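Local coordinates for protein serine repeat antigen 5 (Plasmodium falciparum, PDB 6X42) that adopts the fold of a papain-family cysteine protease in the malaria parasite but, as a pseudo-zymogen, probably lacks conventional protease activity, at residues Y192-N197 with T216-V221; Q209-D214 with F256-Y261. All coordinates share one frame; numbering follows the deposited sequence.

Contact 1 (Y192-N197 with T216-V221); sequences YIKAEN and TADHAV. With CA (calcium ion), chain B; EDO (1,2-ethanediol), chain F.
Asp218 and Tyr192 meet the facing segment from distinct first torsions. In Asp218 chi1 (64°) sets CG between the backbone N and the carbonyl carbon. The carboxylate lies at the start of the 3-10 turn, where OD1 accepts from Ala195 N at 2.8 Å through its syn lone pair. Water 2 steadies the other oxygen, donating to Asp218 OD2 and accepting from Glu196 N, so the carboxylate meets two successive N-H groups of the turn, one directly and one through water. In Tyr192 CG sits off any staggered position (chi1 -101°), and the ring lies against the opposite strand with one face, offset toward its rim, on Ala220. Ala220 CB stands 4.1 Å from the ring centroid in a CH-pi contact, while Tyr192 CB meets Ala217 CB.

The antiparallel pairing ends in a classic beta bulge, in which Asp218 and His219 both face Ile193. Ile193 O is gripped by two donors, Asp218 N at 2.9 Å and His219 N at 3.0 Å; the first bond is nearly straight at hydrogen (170°), the second more bent. Ile193 N returns a bond to His219 O. On the face away from Tyr192, Ile193 CG1 comes up to the edge of the imidazole at His219 CD2, the two side chains pointing the same way, and Ile193 CD1 packs on Val221 CG1 at 4.0 Å.

His219, whose NE2 bonds Asn244 OD1 beside Trp246, probably corresponds to the active-site histidine of papain. Helix 53-68 closes in, Ser53 accepting from Ala220 N through OG, with Trp54 against Tyr192 and Ala57 against Ala220, while strand 273-280 pairs with the other edge of strand 189-193.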
loop_
_atom_site.group_PDB
_atom_site.type_symbol
_atom_site.label_atom_id
_atom_site.label_comp_id
_atom_site.label_asym_id
_atom_site.label_seq_id
_atom_site.Cartn_x
_atom_site.Cartn_y
_atom_site.Cartn_z
ATOM N N TYR A 192 6.079 -4.253 1.560
ATOM C CA TYR A 192 7.398 -4.010 0.941
ATOM C C TYR A 192 7.866 -5.278 0.256
ATOM O O TYR A 192 7.723 -6.310 0.832
ATOM C CB TYR A 192 8.447 -3.503 1.932
ATOM C CG TYR A 192 8.623 -2.015 1.799
ATOM C CD1 TYR A 192 7.941 -1.141 2.623
ATOM C CD2 TYR A 192 9.381 -1.479 0.774
ATOM C CE1 TYR A 192 8.057 0.228 2.469
ATOM C CE2 TYR A 192 9.504 -0.112 0.601
ATOM C CZ TYR A 192 8.844 0.746 1.458
ATOM O OH TYR A 192 8.954 2.095 1.302
ATOM N N ILE A 193 8.348 -5.149 -0.964
ATOM C CA ILE A 193 8.952 -6.207 -1.755
ATOM C C ILE A 193 10.257 -5.684 -2.346
ATOM O O ILE A 193 10.554 -4.493 -2.315
ATOM C CB ILE A 193 8.012 -6.707 -2.879
ATOM C CG1 ILE A 193 7.723 -5.609 -3.917
ATOM C CG2 ILE A 193 6.705 -7.211 -2.275
ATOM C CD1 ILE A 193 7.014 -6.145 -5.166
ATOM N N LYS A 194 11.047 -6.594 -2.905
ATOM C CA LYS A 194 12.196 -6.207 -3.716
ATOM C C LYS A 194 11.726 -6.144 -5.166
ATOM O O LYS A 194 11.222 -7.138 -5.704
ATOM C CB LYS A 194 13.379 -7.161 -3.531
ATOM C CG LYS A 194 14.720 -6.493 -3.869
ATOM C CD LYS A 194 15.915 -7.338 -3.471
ATOM C CE LYS A 194 17.201 -6.537 -3.502
ATOM N NZ LYS A 194 18.358 -7.409 -3.163
ATOM N N ALA A 195 11.869 -4.968 -5.786
ATOM C CA ALA A 195 11.294 -4.742 -7.113
ATOM C C ALA A 195 11.802 -5.763 -8.124
ATOM O O ALA A 195 11.056 -6.174 -9.027
ATOM C CB ALA A 195 11.604 -3.328 -7.608
ATOM N N GLU A 196 13.073 -6.165 -8.005
ATOM C CA GLU A 196 13.612 -7.139 -8.947
ATOM C C GLU A 196 12.716 -8.363 -9.063
ATOM O O GLU A 196 12.633 -8.975 -10.133
ATOM C CB GLU A 196 15.032 -7.565 -8.541
ATOM C CG GLU A 196 15.093 -8.528 -7.357
ATOM C CD GLU A 196 16.489 -9.034 -7.012
ATOM O OE1 GLU A 196 17.479 -8.292 -7.237
ATOM O OE2 GLU A 196 16.584 -10.146 -6.441
ATOM N N ASN A 197 12.054 -8.739 -7.969
ATOM C CA ASN A 197 11.351 -10.004 -7.911
ATOM C C ASN A 197 10.129 -10.039 -8.805
ATOM O O ASN A 197 9.664 -11.137 -9.131
ATOM C CB ASN A 197 10.966 -10.353 -6.479
ATOM C CG ASN A 197 12.177 -10.707 -5.642
ATOM O OD1 ASN A 197 13.195 -11.129 -6.190
ATOM N ND2 ASN A 197 12.094 -10.537 -4.343
ATOM N N THR A 216 16.202 -8.209 1.873
ATOM C CA THR A 216 15.778 -6.829 1.959
ATOM C C THR A 216 14.673 -6.553 0.950
ATOM O O THR A 216 14.325 -7.394 0.115
ATOM C CB THR A 216 16.943 -5.857 1.740
ATOM O OG1 THR A 216 17.445 -5.990 0.408
ATOM C CG2 THR A 216 18.071 -6.124 2.724
ATOM N N ALA A 217 14.160 -5.323 1.010
ATOM C CA ALA A 217 13.123 -4.834 0.107
ATOM C C ALA A 217 13.457 -3.412 -0.297
ATOM O O ALA A 217 14.292 -2.757 0.330
ATOM C CB ALA A 217 11.740 -4.902 0.763
ATOM N N ASP A 218 12.770 -2.919 -1.352
ATOM C CA ASP A 218 13.046 -1.583 -1.863
ATOM C C ASP A 218 11.875 -0.948 -2.588
ATOM O O ASP A 218 12.050 0.150 -3.119
ATOM C CB ASP A 218 14.294 -1.589 -2.774
ATOM C CG ASP A 218 14.105 -2.437 -4.025
ATOM O OD1 ASP A 218 12.963 -2.893 -4.275
ATOM O OD2 ASP A 218 15.099 -2.638 -4.758
ATOM N N HIS A 219 10.678 -1.541 -2.565
ATOM C CA HIS A 219 9.571 -1.063 -3.378
ATOM C C HIS A 219 8.292 -1.358 -2.620
ATOM O O HIS A 219 8.073 -2.486 -2.173
ATOM C CB HIS A 219 9.615 -1.778 -4.745
ATOM C CG HIS A 219 8.517 -1.378 -5.666
ATOM N ND1 HIS A 219 8.443 -0.135 -6.253
ATOM C CD2 HIS A 219 7.458 -2.081 -6.124
ATOM C CE1 HIS A 219 7.350 -0.081 -6.990
ATOM N NE2 HIS A 219 6.730 -1.246 -6.923
ATOM N N ALA A 220 7.467 -0.335 -2.471
ATOM C CA ALA A 220 6.218 -0.444 -1.739
ATOM C C ALA A 220 5.050 -0.704 -2.685
ATOM O O ALA A 220 4.940 -0.077 -3.733
ATOM C CB ALA A 220 5.937 0.822 -0.943
ATOM N N VAL A 221 4.207 -1.667 -2.304
ATOM C CA VAL A 221 3.001 -2.072 -3.004
ATOM C C VAL A 221 1.884 -2.160 -1.964
ATOM O O VAL A 221 2.078 -1.789 -0.814
ATOM C CB VAL A 221 3.201 -3.401 -3.757
ATOM C CG1 VAL A 221 4.227 -3.235 -4.873
ATOM C CG2 VAL A 221 3.617 -4.511 -2.794
HETATM CA CA CA B . 15.360 -11.952 -5.664
HETATM C C1 EDO F . 12.778 0.408 -6.959
HETATM O O1 EDO F . 12.963 0.909 -5.632
HETATM C C2 EDO F . 14.066 0.594 -7.740
HETATM O O2 EDO F . 14.408 1.981 -7.689
HETATM O O HOH W 1 18.310 -8.307 -0.625
HETATM O O HOH W 2 15.104 -4.397 -6.817
HETATM O O HOH W 3 13.998 -13.889 -5.101
#

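Contact 2 (Q209-D214 with F256-Y261); sequences QNLCGD and FKVDMY. With CA (calcium ion), chain B.
Gln209 meets Val258 in a short parallel bridge held by two backbone bonds. Gln209 N donates to Lys257 O at 2.9 Å, and Asp259 N donates to Gln209 O at 2.8 Å, so Val258 is straddled by the two bonds. The second is nearly straight at hydrogen (168°). Strand 255-259 also pairs antiparallel with strand 236-243, Val258 bonding Trp240, so the bridge adds the short strand 208-209 to the sheet.

Around this bridge the side chains meet on two fronts. Leu211 crosses Val258 at about a right angle, its CD2 branch resting on Val258 CG2 at 3.8 Å. The valine presents that methyl because CG2 is anti to the backbone N, beside the carbonyl carbon. Asn210 runs beside Asp259 and points the same way; its OD1 lies 3.2 Å from Asp259 CB, and the amide and carboxylate planes are turned 64° apart.

A second shell fixes these groups. Asp259 OD1 accepts from Tyr261 N at 3.0 Å on its anti side, an Asx turn at the end of the strand, and also from Gly262 N, while OD2 bonds Tyr229 OH. The amide of Gln209 leads away from the bridge, NE2 bonding Glu202 O. Beyond Leu211 the chain is tied down by the Cys212-Cys266 disulfide and then by calcium, which Asp214 grips with both carboxylate oxygens, OD1 at 2.6 Å and OD2 at 2.4 Å.

The chemistry thus divides along the 209-214 segment: backbone hydrogen bonding at one end, a covalent and ionic clamp at the other. Asp259, accepting from two backbone N-H groups and bonded to the Tyr229 hydroxyl, would probably be stabilised as a carboxylate, and the calcium would be expected to offset the negative charge of Asp214.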
loop_
_atom_site.group_PDB
_atom_site.type_symbol
_atom_site.label_atom_id
_atom_site.label_comp_id
_atom_site.label_asym_id
_atom_site.label_seq_id
_atom_site.Cartn_x
_atom_site.Cartn_y
_atom_site.Cartn_z
ATOM N N GLN A 209 1.837 -16.099 -9.105
ATOM C CA GLN A 209 3.283 -16.200 -9.049
ATOM C C GLN A 209 3.702 -16.943 -7.786
ATOM O O GLN A 209 2.971 -16.979 -6.800
ATOM C CB GLN A 209 3.899 -14.790 -9.080
ATOM C CG GLN A 209 3.445 -13.944 -10.270
ATOM C CD GLN A 209 3.808 -14.516 -11.590
ATOM O OE1 GLN A 209 4.787 -15.244 -11.742
ATOM N NE2 GLN A 209 3.024 -14.149 -12.598
ATOM N N ASN A 210 4.876 -17.570 -7.835
ATOM C CA ASN A 210 5.353 -18.399 -6.726
ATOM C C ASN A 210 6.865 -18.272 -6.648
ATOM O O ASN A 210 7.582 -18.785 -7.500
ATOM C CB ASN A 210 4.940 -19.864 -6.912
ATOM C CG ASN A 210 5.257 -20.724 -5.684
ATOM O OD1 ASN A 210 4.863 -20.398 -4.573
ATOM N ND2 ASN A 210 5.920 -21.848 -5.896
ATOM N N LEU A 211 7.365 -17.612 -5.616
ATOM C CA LEU A 211 8.789 -17.334 -5.570
ATOM C C LEU A 211 9.180 -16.894 -4.171
ATOM O O LEU A 211 8.337 -16.530 -3.352
ATOM C CB LEU A 211 9.167 -16.251 -6.580
ATOM C CG LEU A 211 8.713 -14.814 -6.291
ATOM C CD1 LEU A 211 9.490 -13.886 -7.216
ATOM C CD2 LEU A 211 7.222 -14.649 -6.448
ATOM N N CYS A 212 10.480 -16.927 -3.931
ATOM C CA CYS A 212 11.062 -16.430 -2.701
ATOM C C CYS A 212 11.307 -14.925 -2.770
ATOM O O CYS A 212 11.517 -14.352 -3.835
ATOM C CB CYS A 212 12.432 -17.090 -2.476
ATOM S SG CYS A 212 12.501 -18.920 -2.453
ATOM N N GLY A 213 11.329 -14.307 -1.601
ATOM C CA GLY A 213 11.834 -12.961 -1.449
ATOM C C GLY A 213 13.331 -12.954 -1.212
ATOM O O GLY A 213 14.032 -13.959 -1.390
ATOM N N ASP A 214 13.820 -11.790 -0.816
ATOM C CA ASP A 214 15.225 -11.549 -0.541
ATOM C C ASP A 214 15.370 -11.076 0.897
ATOM O O ASP A 214 14.391 -10.871 1.606
ATOM C CB ASP A 214 15.762 -10.512 -1.525
ATOM C CG ASP A 214 15.711 -11.007 -2.952
ATOM O OD1 ASP A 214 16.573 -11.799 -3.385
ATOM O OD2 ASP A 214 14.780 -10.666 -3.677
ATOM N N PHE A 256 -1.187 -8.119 -9.352
ATOM C CA PHE A 256 -0.755 -9.491 -9.565
ATOM C C PHE A 256 -1.192 -10.323 -8.372
ATOM O O PHE A 256 -1.560 -9.797 -7.324
ATOM C CB PHE A 256 0.761 -9.606 -9.816
ATOM C CG PHE A 256 1.645 -9.193 -8.649
ATOM C CD1 PHE A 256 2.217 -10.134 -7.812
ATOM C CD2 PHE A 256 1.936 -7.853 -8.416
ATOM C CE1 PHE A 256 3.043 -9.753 -6.773
ATOM C CE2 PHE A 256 2.763 -7.485 -7.387
ATOM C CZ PHE A 256 3.310 -8.438 -6.575
ATOM N N LYS A 257 -1.174 -11.641 -8.555
ATOM C CA LYS A 257 -1.406 -12.602 -7.479
ATOM C C LYS A 257 -0.105 -13.330 -7.175
ATOM O O LYS A 257 0.658 -13.656 -8.089
ATOM C CB LYS A 257 -2.482 -13.621 -7.871
ATOM C CG LYS A 257 -3.846 -13.013 -8.062
ATOM C CD LYS A 257 -4.883 -14.067 -8.442
ATOM C CE LYS A 257 -6.232 -13.439 -8.681
ATOM N NZ LYS A 257 -6.316 -12.815 -10.023
ATOM N N VAL A 258 0.150 -13.581 -5.900
ATOM C CA VAL A 258 1.383 -14.243 -5.483
ATOM C C VAL A 258 1.063 -15.205 -4.349
ATOM O O VAL A 258 0.292 -14.886 -3.439
ATOM C CB VAL A 258 2.478 -13.207 -5.118
ATOM C CG1 VAL A 258 2.064 -12.341 -3.938
ATOM C CG2 VAL A 258 3.813 -13.862 -4.843
ATOM N N ASP A 259 1.656 -16.391 -4.418
ATOM C CA ASP A 259 1.464 -17.396 -3.374
ATOM C C ASP A 259 1.922 -16.846 -2.028
ATOM O O ASP A 259 3.006 -16.266 -1.901
ATOM C CB ASP A 259 2.258 -18.649 -3.760
ATOM C CG ASP A 259 1.876 -19.869 -2.940
ATOM O OD1 ASP A 259 2.259 -19.888 -1.755
ATOM O OD2 ASP A 259 1.179 -20.770 -3.463
ATOM N N MET A 260 1.079 -17.026 -1.010
ATOM C CA MET A 260 1.348 -16.435 0.290
ATOM C C MET A 260 2.589 -17.021 0.960
ATOM O O MET A 260 3.270 -16.342 1.736
ATOM C CB MET A 260 0.194 -16.751 1.222
ATOM C CG MET A 260 -1.005 -15.890 1.047
ATOM S SD MET A 260 -2.182 -16.268 2.384
ATOM C CE MET A 260 -3.603 -15.404 1.684
ATOM N N TYR A 261 2.857 -18.291 0.733
ATOM C CA TYR A 261 3.952 -18.950 1.429
ATOM C C TYR A 261 5.160 -19.156 0.528
ATOM O O TYR A 261 6.292 -19.127 1.010
ATOM C CB TYR A 261 3.467 -20.260 2.087
ATOM C CG TYR A 261 2.475 -20.049 3.251
ATOM C CD1 TYR A 261 2.912 -19.916 4.584
ATOM C CD2 TYR A 261 1.116 -19.981 3.017
ATOM C CE1 TYR A 261 1.996 -19.732 5.636
ATOM C CE2 TYR A 261 0.202 -19.787 4.050
ATOM C CZ TYR A 261 0.636 -19.677 5.359
ATOM O OH TYR A 261 -0.290 -19.492 6.388
HETATM CA CA CA B . 15.360 -11.952 -5.664
HETATM O O HOH W 4 5.372 -16.738 -3.439
HETATM O O HOH W 5 7.582 -16.428 -0.755
HETATM O O HOH W 3 13.998 -13.889 -5.101
#

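The two contacts, with centres about 12 Å apart, reach the same mixed sheet and meet at one calcium ion. Segment 192-197 supplies Glu196 OE2 and Asn197 OD1 and segment 209-214 supplies Asp214, with water 3 shared by both. Asn197 ND2 probably bonds Asp214 OD2 directly at 2.8 Å, and Lys194 CD packs 3.5 Å from that same oxygen. Contact 1 carries its pairing on to His219, the probable counterpart of papain's active-site histidine, whereas contact 2 lies farther from the centre of the chain: the Asp259 side chain is about 9 Å from the bound triiodobenzene compound. The metal joins the 3-10 turn that follows strand 189-193 to the loop after strand 208-209.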